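Local coordinates for protein endo-1,3-beta-glucanase, family GH16 (Zobellia galactanivorans, PDB 4BPZ) that probably hydrolyses internal beta-1,3-glucosidic bonds of glucans such as algal laminarin and binds a calcium ion, at residues Arg67-Glu71 / Glu240-Asp244; Phe186-Ser190 / Val200-Asp204. The protein carries 1 engineered substitution. All coordinates share one frame; numbering follows the deposited sequence.

Both contacts belong to the glycoside hydrolase family 16 domain, and both are antiparallel pairings. Contact 2 is local: it zips up the hairpin of strands 187-193 and 197-202, and most of its touching residues are buried. Contact 1 joins parts of the chain 169 residues apart at their closest ends and lies nearer the surface, where strand 244-255 begins beside strand 63-75. The hairpin falls in the chain between the two halves of contact 1. Their centres are about 27 Å apart, but strand 96-103 pairs with both strand 187-193 and strand 244-255. Waters bridge both contacts. Contact 1 adds one backbone bond and a lysine, contact 2 three backbone bonds, an aspartate and apolar side chains.

Contact 1 (Arg67-Glu71 / Glu240-Asp244); sequences RAIKE and ENFTD
The carbonyl O of Thr-243 receives two hydrogen bonds. Lys-70 N reaches Thr-243 O at 2.9 Å, with an N-H...O angle of 169°. Water 1 donates to the same oxygen and also to Lys-70 O, so it bridges the two backbones. This is part of the beta-sandwich (jelly roll) of a family 16 glycoside hydrolase: strand 63-75 receives the start of strand 244-255 as it leaves a loop. Ile-69 and Asp-244 form an antiparallel non-hydrogen-bonded pair, their CA atoms 4.2 Å apart. The strands are close here, and Asp-244 CA makes a CA-H...O contact of 3.0 Å with Ala-68 O. Ile-69 CG1 meets Asp-244 CB as the two side chains cross at a slant.

Lys-70 carries the contact back along the loop. Its CG lies anti to the backbone N (chi1 -176°) and the chain beyond is extended, which takes it past the backbone of Phe-242. Lys-70 CD passes 3.4 Å from Phe-242 O. The ammonium NZ then hydrogen-bonds to Glu-240 O at 3.0 Å. The carboxylate of Glu-240 is near but not in a salt bridge; water 2 links Lys-70 NZ to Glu-240 OE2.

Phe-242 is buried, unlike Glu-240, Asn-241 and Thr-243 beside it. The rim of its ring is turned to strand 63-75, with Ala-68 O and Lys-70 N near the ring plane. Met-230 of strand 222-230 and Tyr-82 of strand 82-93 also pack on it. On the strand, Arg-67 NE hydrogen-bonds to Glu-55 O; at the start of strand 244-255, Lys-107 NZ bonds to Asp-244 O. Asp-244 N lies over one face of the Phe-242 ring, 3.8 Å above its plane and nearer the ring's border than its middle.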
ATOM      1  N   ARG A  67       0.192  11.799   5.506  1.00 11.33           N
ATOM      2  CA  ARG A  67       0.031  13.166   4.947  1.00 10.73           C
ATOM      3  C   ARG A  67       1.159  13.429   4.018  1.00 11.22           C
ATOM      4  O   ARG A  67       2.344  13.364   4.387  1.00 11.84           O
ATOM      5  CB  ARG A  67      -0.026  14.136   6.126  1.00 11.79           C
ATOM      6  CG  ARG A  67      -0.093  15.618   5.654  1.00 11.23           C
ATOM      7  CD  ARG A  67      -0.516  16.567   6.737  1.00 13.15           C
ATOM      8  NE  ARG A  67       0.352  16.437   7.917  1.00 12.53           N
ATOM      9  CZ  ARG A  67       0.003  16.743   9.176  1.00 11.54           C
ATOM     10  NH1 ARG A  67      -1.205  17.279   9.419  1.00 12.86           N
ATOM     11  NH2 ARG A  67       0.864  16.482  10.154  1.00 12.90           N
ATOM     12  N   ALA A  68       0.800  13.758   2.761  1.00 10.74           N
ATOM     13  CA  ALA A  68       1.759  14.187   1.747  1.00 10.95           C
ATOM     14  C   ALA A  68       1.795  15.714   1.746  1.00 11.79           C
ATOM     15  O   ALA A  68       0.733  16.354   1.842  1.00 13.00           O
ATOM     16  CB  ALA A  68       1.332  13.687   0.402  1.00 12.92           C
ATOM     17  N   ILE A  69       2.964  16.290   1.570  1.00 12.22           N
ATOM     18  CA  ILE A  69       3.166  17.755   1.722  1.00 12.35           C
ATOM     19  C   ILE A  69       4.100  18.221   0.653  1.00 12.64           C
ATOM     20  O   ILE A  69       5.114  17.595   0.350  1.00 13.68           O
ATOM     21  CB  ILE A  69       3.781  18.103   3.074  1.00 13.30           C
ATOM     22  CG1 ILE A  69       3.058  17.477   4.252  1.00 14.57           C
ATOM     23  CG2 ILE A  69       3.860  19.607   3.250  1.00 15.31           C
ATOM     24  CD1 ILE A  69       3.730  17.664   5.586  1.00 16.92           C
ATOM     25  N   LYS A  70       3.780  19.379   0.030  1.00 13.09           N
ATOM     26  CA  LYS A  70       4.773  20.060  -0.829  1.00 13.68           C
ATOM     27  C   LYS A  70       5.755  20.734   0.103  1.00 14.88           C
ATOM     28  O   LYS A  70       5.415  21.698   0.861  1.00 16.03           O
ATOM     29  CB  LYS A  70       4.069  21.089  -1.732  1.00 15.78           C
ATOM     30  CG  LYS A  70       5.055  21.750  -2.708  1.00 16.97           C
ATOM     31  CD  LYS A  70       4.319  22.592  -3.707  1.00 18.76           C
ATOM     32  CE  LYS A  70       5.291  23.069  -4.783  1.00 21.63           C
ATOM     33  NZ  LYS A  70       4.507  23.832  -5.803  1.00 23.59           N
ATOM     34  N   GLU A  71       6.995  20.271   0.082  1.00 14.60           N
ATOM     35  CA  GLU A  71       8.013  20.614   1.087  1.00 17.47           C
ATOM     36  C   GLU A  71       9.322  20.168   0.499  1.00 16.90           C
ATOM     37  O   GLU A  71       9.490  18.986   0.117  1.00 17.41           O
ATOM     38  CB  GLU A  71       7.718  19.747   2.407  1.00 18.99           C
ATOM     39  CG  GLU A  71       8.812  19.864   3.400  1.00 20.42           C
ATOM     40  CD  GLU A  71       8.669  18.987   4.609  1.00 19.76           C
ATOM     41  OE1 GLU A  71       7.706  18.179   4.734  1.00 16.91           O
ATOM     42  OE2 GLU A  71       9.541  19.148   5.520  1.00 23.06           O
ATOM     43  N   GLU A 240       0.310  23.280  -9.220  1.00 18.65           N
ATOM     44  CA  GLU A 240       1.284  24.162  -8.608  1.00 19.91           C
ATOM     45  C   GLU A 240       0.857  24.621  -7.187  1.00 18.96           C
ATOM     46  O   GLU A 240       1.719  24.794  -6.326  1.00 23.08           O
ATOM     47  CB  GLU A 240       1.463  25.405  -9.478  1.00 21.64           C
ATOM     48  CG  GLU A 240       2.469  26.384  -8.854  1.00 28.32           C
ATOM     49  CD  GLU A 240       1.944  27.286  -7.621  1.00 49.88           C
ATOM     50  OE1 GLU A 240       0.674  27.582  -7.463  1.00 46.55           O
ATOM     51  OE2 GLU A 240       2.827  27.730  -6.756  1.00 43.13           O
ATOM     52  N   ASN A 241      -0.433  24.690  -6.948  1.00 19.79           N
ATOM     53  CA  ASN A 241      -0.949  25.129  -5.683  1.00 21.90           C
ATOM     54  C   ASN A 241      -1.019  24.075  -4.618  1.00 19.08           C
ATOM     55  O   ASN A 241      -1.576  24.327  -3.518  1.00 21.99           O
ATOM     56  CB  ASN A 241      -2.293  25.892  -5.867  1.00 23.53           C
ATOM     57  CG  ASN A 241      -3.562  24.934  -6.131  1.00 32.35           C
ATOM     58  OD1 ASN A 241      -3.450  23.725  -6.477  1.00 29.69           O
ATOM     59  ND2 ASN A 241      -4.799  25.499  -5.930  1.00 32.37           N
ATOM     60  N   PHE A 242      -0.587  22.832  -4.881  1.00 19.12           N
ATOM     61  CA  PHE A 242      -0.731  21.759  -3.894  1.00 16.30           C
ATOM     62  C   PHE A 242      -0.040  22.160  -2.624  1.00 15.41           C
ATOM     63  O   PHE A 242       1.103  22.595  -2.579  1.00 16.65           O
ATOM     64  CB  PHE A 242      -0.087  20.514  -4.480  1.00 17.16           C
ATOM     65  CG  PHE A 242      -0.247  19.299  -3.542  1.00 14.14           C
ATOM     66  CD1 PHE A 242      -1.348  18.540  -3.609  1.00 15.48           C
ATOM     67  CD2 PHE A 242       0.678  18.999  -2.573  1.00 14.68           C
ATOM     68  CE1 PHE A 242      -1.561  17.418  -2.751  1.00 14.95           C
ATOM     69  CE2 PHE A 242       0.500  17.884  -1.746  1.00 13.95           C
ATOM     70  CZ  PHE A 242      -0.602  17.129  -1.797  1.00 13.62           C
ATOM     71  N   THR A 243      -0.757  21.951  -1.524  1.00 14.57           N
ATOM     72  CA  THR A 243      -0.214  22.180  -0.189  1.00 15.58           C
ATOM     73  C   THR A 243       0.064  20.856   0.529  1.00 13.28           C
ATOM     74  O   THR A 243       1.218  20.479   0.730  1.00 14.53           O
ATOM     75  CB  THR A 243      -1.167  23.030   0.671  1.00 16.67           C
ATOM     76  OG1 THR A 243      -2.496  22.500   0.585  1.00 17.24           O
ATOM     77  CG2 THR A 243      -1.170  24.474   0.193  1.00 21.30           C
ATOM     78  N   ASP A 244      -1.003  20.160   0.911  1.00 14.10           N
ATOM     79  CA  ASP A 244      -0.896  18.880   1.598  1.00 12.67           C
ATOM     80  C   ASP A 244      -2.187  18.124   1.414  1.00 13.35           C
ATOM     81  O   ASP A 244      -3.225  18.682   1.027  1.00 15.15           O
ATOM     82  CB  ASP A 244      -0.517  19.079   3.056  1.00 15.19           C
ATOM     83  CG  ASP A 244      -1.397  20.133   3.705  1.00 18.71           C
ATOM     84  OD1 ASP A 244      -2.576  19.929   3.879  1.00 20.69           O
ATOM     85  OD2 ASP A 244      -0.829  21.290   3.984  1.00 20.02           O
TER
HETATM   86  O   HOH W   1       2.996  22.863   1.518  1.00 30.42           O
HETATM   87  O   HOH W   2       3.519  26.216  -4.316  1.00 35.27           O

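Contact 2 (Phe186-Ser190 / Val200-Asp204)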
ATOM      1  N   PHE A 186     -15.838   6.954   4.585  1.00 18.25           N
ATOM      2  CA  PHE A 186     -15.068   5.711   4.717  1.00 16.65           C
ATOM      3  C   PHE A 186     -15.631   4.608   3.804  1.00 16.83           C
ATOM      4  O   PHE A 186     -16.829   4.421   3.707  1.00 19.51           O
ATOM      5  CB  PHE A 186     -15.086   5.222   6.177  1.00 18.65           C
ATOM      6  CG  PHE A 186     -14.214   5.962   7.112  1.00 17.68           C
ATOM      7  CD1 PHE A 186     -12.810   5.836   7.029  1.00 17.67           C
ATOM      8  CD2 PHE A 186     -14.763   6.877   8.048  1.00 21.61           C
ATOM      9  CE1 PHE A 186     -11.989   6.536   7.862  1.00 19.45           C
ATOM     10  CE2 PHE A 186     -13.900   7.569   8.911  1.00 24.11           C
ATOM     11  CZ  PHE A 186     -12.511   7.453   8.783  1.00 22.70           C
ATOM     12  N   HIS A 187     -14.700   3.846   3.191  1.00 15.37           N
ATOM     13  CA  HIS A 187     -15.024   2.610   2.536  1.00 14.87           C
ATOM     14  C   HIS A 187     -14.115   1.547   3.078  1.00 14.01           C
ATOM     15  O   HIS A 187     -13.047   1.847   3.659  1.00 15.06           O
ATOM     16  CB  HIS A 187     -14.804   2.698   1.034  1.00 15.79           C
ATOM     17  CG  HIS A 187     -15.707   3.714   0.339  1.00 17.01           C
ATOM     18  ND1 HIS A 187     -15.567   5.063   0.437  1.00 17.03           N
ATOM     19  CD2 HIS A 187     -16.756   3.481  -0.520  1.00 18.81           C
ATOM     20  CE1 HIS A 187     -16.522   5.682  -0.310  1.00 18.71           C
ATOM     21  NE2 HIS A 187     -17.227   4.726  -0.940  1.00 21.35           N
ATOM     22  N   VAL A 188     -14.498   0.250   2.888  1.00 13.78           N
ATOM     23  CA  VAL A 188     -13.628  -0.855   3.297  1.00 13.86           C
ATOM     24  C   VAL A 188     -13.012  -1.457   2.051  1.00 13.35           C
ATOM     25  O   VAL A 188     -13.702  -1.992   1.177  1.00 15.37           O
ATOM     26  CB  VAL A 188     -14.411  -1.903   4.120  1.00 13.98           C
ATOM     27  CG1 VAL A 188     -13.490  -3.036   4.483  1.00 15.64           C
ATOM     28  CG2 VAL A 188     -14.984  -1.276   5.358  1.00 17.63           C
ATOM     29  N   TYR A 189     -11.690  -1.484   1.994  1.00 13.16           N
ATOM     30  CA  TYR A 189     -10.904  -2.066   0.917  1.00 11.91           C
ATOM     31  C   TYR A 189     -10.403  -3.392   1.434  1.00 11.61           C
ATOM     32  O   TYR A 189      -9.816  -3.438   2.539  1.00 13.06           O
ATOM     33  CB  TYR A 189      -9.739  -1.137   0.651  1.00 12.23           C
ATOM     34  CG  TYR A 189     -10.211   0.280   0.237  1.00 12.11           C
ATOM     35  CD1 TYR A 189     -10.595   0.554  -1.085  1.00 13.32           C
ATOM     36  CD2 TYR A 189     -10.391   1.258   1.220  1.00 12.54           C
ATOM     37  CE1 TYR A 189     -11.070   1.808  -1.424  1.00 13.09           C
ATOM     38  CE2 TYR A 189     -10.942   2.518   0.838  1.00 13.52           C
ATOM     39  CZ  TYR A 189     -11.266   2.779  -0.450  1.00 13.50           C
ATOM     40  OH  TYR A 189     -11.762   3.990  -0.873  1.00 15.03           O
ATOM     41  N   SER A 190     -10.677  -4.494   0.750  1.00 11.61           N
ATOM     42  CA  SER A 190     -10.312  -5.799   1.319  1.00 10.84           C
ATOM     43  C   SER A 190      -9.749  -6.742   0.288  1.00 11.18           C
ATOM     44  O   SER A 190      -9.979  -6.658  -0.913  1.00 11.82           O
ATOM     45  CB  SER A 190     -11.494  -6.418   2.075  1.00 12.96           C
ATOM     46  OG  SER A 190     -12.523  -6.778   1.231  1.00 14.07           O
ATOM     47  N   VAL A 200     -10.134  -9.135  -4.547  1.00 11.49           N
ATOM     48  CA  VAL A 200     -10.049  -7.760  -4.000  1.00 11.69           C
ATOM     49  C   VAL A 200     -11.395  -7.144  -4.142  1.00 11.44           C
ATOM     50  O   VAL A 200     -12.027  -7.167  -5.211  1.00 12.68           O
ATOM     51  CB  VAL A 200      -8.972  -6.942  -4.714  1.00 11.95           C
ATOM     52  CG1 VAL A 200      -8.988  -5.515  -4.233  1.00 12.57           C
ATOM     53  CG2 VAL A 200      -7.633  -7.621  -4.548  1.00 14.45           C
ATOM     54  N   PHE A 201     -11.883  -6.560  -3.032  1.00 11.27           N
ATOM     55  CA  PHE A 201     -13.195  -5.945  -2.984  1.00 12.51           C
ATOM     56  C   PHE A 201     -13.096  -4.482  -2.588  1.00 11.73           C
ATOM     57  O   PHE A 201     -12.215  -4.048  -1.827  1.00 12.32           O
ATOM     58  CB  PHE A 201     -14.024  -6.632  -1.859  1.00 13.04           C
ATOM     59  CG  PHE A 201     -14.374  -8.054  -2.172  1.00 13.66           C
ATOM     60  CD1 PHE A 201     -15.580  -8.386  -2.780  1.00 16.50           C
ATOM     61  CD2 PHE A 201     -13.539  -9.071  -1.707  1.00 15.15           C
ATOM     62  CE1 PHE A 201     -15.894  -9.750  -3.013  1.00 19.18           C
ATOM     63  CE2 PHE A 201     -13.865 -10.414  -1.933  1.00 17.88           C
ATOM     64  CZ  PHE A 201     -14.973 -10.706  -2.623  1.00 17.94           C
ATOM     65  N   LEU A 202     -14.099  -3.720  -3.043  1.00 13.29           N
ATOM     66  CA  LEU A 202     -14.433  -2.385  -2.538  1.00 13.26           C
ATOM     67  C   LEU A 202     -15.787  -2.554  -1.908  1.00 14.87           C
ATOM     68  O   LEU A 202     -16.767  -2.852  -2.629  1.00 15.34           O
ATOM     69  CB  LEU A 202     -14.530  -1.376  -3.658  1.00 14.23           C
ATOM     70  CG  LEU A 202     -15.119  -0.008  -3.194  1.00 16.05           C
ATOM     71  CD1 LEU A 202     -14.271   0.616  -2.133  1.00 18.24           C
ATOM     72  CD2 LEU A 202     -15.226   0.934  -4.406  1.00 19.57           C
ATOM     73  N   ASP A 203     -15.875  -2.476  -0.577  1.00 14.64           N
ATOM     74  CA  ASP A 203     -17.090  -2.809   0.137  1.00 15.92           C
ATOM     75  C   ASP A 203     -17.489  -4.258  -0.328  1.00 16.92           C
ATOM     76  O   ASP A 203     -16.708  -5.172  -0.152  1.00 17.32           O
ATOM     77  CB  ASP A 203     -18.138  -1.697  -0.036  1.00 18.27           C
ATOM     78  CG  ASP A 203     -17.639  -0.397   0.580  1.00 19.86           C
ATOM     79  OD1 ASP A 203     -17.012  -0.424   1.654  1.00 21.43           O
ATOM     80  OD2 ASP A 203     -18.019   0.630   0.056  1.00 28.85           O
ATOM     81  N   ASP A 204     -18.656  -4.436  -0.927  1.00 17.01           N
ATOM     82  CA  ASP A 204     -19.047  -5.766  -1.377  1.00 16.75           C
ATOM     83  C   ASP A 204     -18.924  -5.981  -2.870  1.00 18.08           C
ATOM     84  O   ASP A 204     -19.392  -7.023  -3.324  1.00 20.21           O
ATOM     85  CB  ASP A 204     -20.489  -6.014  -0.917  1.00 19.27           C
ATOM     86  CG  ASP A 204     -20.598  -6.012   0.587  1.00 18.52           C
ATOM     87  OD1 ASP A 204     -19.708  -6.513   1.342  1.00 23.10           O
ATOM     88  OD2 ASP A 204     -21.586  -5.455   1.086  1.00 25.85           O
TER
HETATM   89  O   HOH W   3     -18.909   2.570   2.009  1.00 37.64           O
HETATM   90  O   HOH W   4     -14.429  -4.830   1.340  1.00 16.69           O
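Four direct hydrogen bonds join Val-188 and Ser-190 to Phe-201 and Asp-203 across an antiparallel beta hairpin. Three are backbone bonds. Ser-190 and Phe-201 are a hydrogen-bonded pair, with Ser-190 N to Phe-201 O at 3.0 Å and Phe-201 N to Ser-190 O at 2.9 Å. Asp-203 N gives the third, to Val-188 O at 2.8 Å. The fourth ends on a side chain: Val-188 N donates to Asp-203 OD1 at 2.9 Å, on the syn side and 34° out of the carboxylate plane. Asp-203 OD2 lies at the edge of the His-187 ring, 3.2 Å from CD2.

Water 4 joins Val-188 O, Ser-190 OG and Asp-203 O. Water 3 bridges Phe-186 O and Asp-203 OD2.

The apolar contact centres on Leu-202 CD1, 3.5 Å from Tyr-189 CE1. Leu-202 CG is anti to its backbone N (chi1 170°), which runs the side chain alongside Tyr-189. The same methyl also meets His-187 CB. On the other face, Ser-190 OG lies 3.4 Å from Phe-201 CB.

Strand 96-103 pairs with strand 187-193, and strand 205-211 with strand 197-202. Tyr-189 and Leu-202 pack on Ile-179, while Val-188 touches Tyr-251 of strand 244-255.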